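Local coordinates for protein dihydropteroate synthase (Clostridioides difficile, PDB 6PZ2) that catalyses the condensation of para-aminobenzoate with a dihydropterin pyrophosphate to form dihydropteroate, a step of bacterial folate synthesis, at residues A[147-152]-A[190-195]. Numbering follows the deposited sequence.
Sequences KDIMES and IEVLRR. With SO4 (sulfate ion), chain E.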
loop_
_atom_site.group_PDB
_atom_site.type_symbol
_atom_site.label_atom_id
_atom_site.label_comp_id
_atom_site.label_asym_id
_atom_site.label_seq_id
_atom_site.Cartn_x
_atom_site.Cartn_y
_atom_site.Cartn_z
ATOM N N LYS A 147 14.430 27.332 -6.072
ATOM C CA LYS A 147 15.156 26.161 -6.531
ATOM C C LYS A 147 14.214 24.958 -6.640
ATOM O O LYS A 147 13.108 24.955 -6.127
ATOM C CB LYS A 147 16.196 25.684 -5.518
ATOM C CG LYS A 147 17.267 26.678 -5.112
ATOM C CD LYS A 147 18.198 26.067 -4.078
ATOM C CE LYS A 147 19.312 26.991 -3.635
ATOM N NZ LYS A 147 20.597 26.261 -3.523
ATOM N N ASP A 148 14.739 23.913 -7.260
ATOM C CA ASP A 148 14.186 22.575 -7.199
ATOM C C ASP A 148 13.724 22.300 -5.757
ATOM O O ASP A 148 14.503 22.469 -4.804
ATOM C CB ASP A 148 15.228 21.554 -7.674
ATOM C CG ASP A 148 14.755 20.117 -7.510
ATOM O OD1 ASP A 148 13.920 19.684 -8.316
ATOM O OD2 ASP A 148 15.183 19.464 -6.541
ATOM N N ILE A 149 12.471 21.881 -5.600
ATOM C CA ILE A 149 11.904 21.629 -4.284
ATOM C C ILE A 149 12.758 20.627 -3.495
ATOM O O ILE A 149 12.985 20.854 -2.314
ATOM C CB ILE A 149 10.429 21.194 -4.352
ATOM C CG1 ILE A 149 9.835 21.080 -2.946
ATOM C CG2 ILE A 149 10.243 19.910 -5.139
ATOM C CD1 ILE A 149 8.343 21.198 -2.942
ATOM N N MET A 150 13.311 19.589 -4.100
ATOM C CA MET A 150 14.078 18.643 -3.279
ATOM C C MET A 150 15.436 19.237 -2.890
ATOM O O MET A 150 15.994 18.896 -1.825
ATOM C CB MET A 150 14.298 17.322 -4.021
ATOM C CG MET A 150 13.018 16.600 -4.342
ATOM S SD MET A 150 11.984 16.271 -2.890
ATOM C CE MET A 150 13.019 15.088 -2.028
ATOM N N GLU A 151 15.992 20.100 -3.746
ATOM C CA GLU A 151 17.236 20.800 -3.401
ATOM C C GLU A 151 16.944 21.741 -2.219
ATOM O O GLU A 151 17.779 21.778 -1.323
ATOM C CB GLU A 151 17.839 21.593 -4.571
ATOM C CG GLU A 151 18.867 20.872 -5.444
ATOM C CD GLU A 151 19.236 19.424 -5.133
ATOM O OE1 GLU A 151 20.152 19.208 -4.305
ATOM O OE2 GLU A 151 18.629 18.502 -5.738
ATOM N N SER A 152 15.820 22.482 -2.208
ATOM C CA SER A 152 15.507 23.384 -1.091
ATOM C C SER A 152 15.400 22.588 0.210
ATOM O O SER A 152 15.925 23.026 1.222
ATOM C CB SER A 152 14.245 24.166 -1.272
ATOM O OG SER A 152 14.148 24.532 -2.627
ATOM N N ILE A 190 2.982 15.702 -4.042
ATOM C CA ILE A 190 3.104 14.547 -4.973
ATOM C C ILE A 190 4.557 14.374 -5.422
ATOM O O ILE A 190 5.177 13.273 -5.398
ATOM C CB ILE A 190 2.125 14.705 -6.152
ATOM C CG1 ILE A 190 0.681 14.521 -5.692
ATOM C CG2 ILE A 190 2.462 13.785 -7.321
ATOM C CD1 ILE A 190 0.387 13.191 -5.063
ATOM N N GLU A 191 5.146 15.496 -5.779
ATOM C CA GLU A 191 6.493 15.452 -6.292
ATOM C C GLU A 191 7.479 14.966 -5.228
ATOM O O GLU A 191 8.403 14.178 -5.509
ATOM C CB GLU A 191 6.910 16.840 -6.774
ATOM C CG GLU A 191 8.366 16.822 -7.196
ATOM C CD GLU A 191 8.847 17.946 -8.087
ATOM O OE1 GLU A 191 8.091 18.932 -8.255
ATOM O OE2 GLU A 191 10.009 17.840 -8.541
ATOM N N VAL A 192 7.317 15.487 -4.015
ATOM C CA VAL A 192 8.186 15.077 -2.895
ATOM C C VAL A 192 8.025 13.571 -2.606
ATOM O O VAL A 192 9.009 12.881 -2.341
ATOM C CB VAL A 192 7.866 15.944 -1.661
ATOM C CG1 VAL A 192 8.483 15.371 -0.399
ATOM C CG2 VAL A 192 8.286 17.399 -1.851
ATOM N N LEU A 193 6.803 13.064 -2.599
ATOM C CA LEU A 193 6.542 11.639 -2.398
ATOM C C LEU A 193 7.212 10.822 -3.505
ATOM O O LEU A 193 7.898 9.828 -3.212
ATOM C CB LEU A 193 5.029 11.417 -2.367
ATOM C CG LEU A 193 4.310 11.885 -1.106
ATOM C CD1 LEU A 193 2.806 11.750 -1.257
ATOM C CD2 LEU A 193 4.780 11.104 0.115
ATOM N N ARG A 194 7.076 11.286 -4.750
ATOM C CA ARG A 194 7.668 10.613 -5.916
ATOM C C ARG A 194 9.197 10.575 -5.768
ATOM O O ARG A 194 9.822 9.581 -6.095
ATOM C CB ARG A 194 7.213 11.330 -7.197
ATOM C CG ARG A 194 7.366 10.558 -8.503
ATOM C CD ARG A 194 7.236 11.462 -9.725
ATOM N NE ARG A 194 6.055 12.320 -9.731
ATOM C CZ ARG A 194 6.069 13.644 -9.852
ATOM N NH1 ARG A 194 4.928 14.318 -9.838
ATOM N NH2 ARG A 194 7.218 14.282 -10.010
ATOM N N ARG A 195 9.808 11.655 -5.265
ATOM C CA ARG A 195 11.282 11.779 -5.278
ATOM C C ARG A 195 11.896 11.490 -3.898
ATOM O O ARG A 195 13.084 11.680 -3.693
ATOM C CB ARG A 195 11.656 13.171 -5.795
ATOM C CG ARG A 195 11.162 13.435 -7.218
ATOM C CD ARG A 195 11.421 14.869 -7.679
ATOM N NE ARG A 195 12.849 15.140 -7.673
ATOM C CZ ARG A 195 13.363 16.349 -7.786
ATOM N NH1 ARG A 195 12.541 17.356 -8.023
ATOM N NH2 ARG A 195 14.655 16.534 -7.575
HETATM S S SO4 E . 14.550 28.290 -2.242
HETATM O O1 SO4 E . 14.950 29.449 -3.075
HETATM O O2 SO4 E . 13.946 28.807 -0.994
HETATM O O3 SO4 E . 13.494 27.485 -2.912
HETATM O O4 SO4 E . 15.778 27.489 -1.972
#
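Asp148 and Arg195 meet tip to tip in a salt bridge that joins two neighbouring outer helices of the TIM barrel, 149-166 and 186-195. The guanidinium grips the carboxylate end-on. Arg195 NH1 lies 2.7 Å from Asp148 OD1, in a nearly straight bond (165°) to the syn lone pair, and Arg195 NH2 reaches Asp148 OD2 at 3.2 Å, tilted from both planes; the two flat groups are turned 44° apart. Asp148 is also the N-cap of helix 149-166: its OD2 accepts the Glu151 N-H at 3.0 Å, from the face opposite Arg195 NH2. The carboxylate thus ties the start of one helix to a side chain of the other.

One turn before Arg195, Glu191 OE2 accepts from Arg195 NH1 at 2.6 Å, completing a network in which the arginine probably offsets the repulsion between the two acids. Arg195 NE forms a salt bridge with Glu198, which should further restrict the rotation of the guanidinium. Next to the salt-bridge network, Ile149 CG2 packs against the Glu191 carboxylate carbon, while Ile149 CD1 and Met150 SD each lie 4.0 Å from Val192 CG2. The Met150 side chain slides past that of Arg195, and its CG, anti to the carbonyl carbon (chi1 -62°), lies over the centre of one guanidinium face, 3.5 Å from Arg195 CZ.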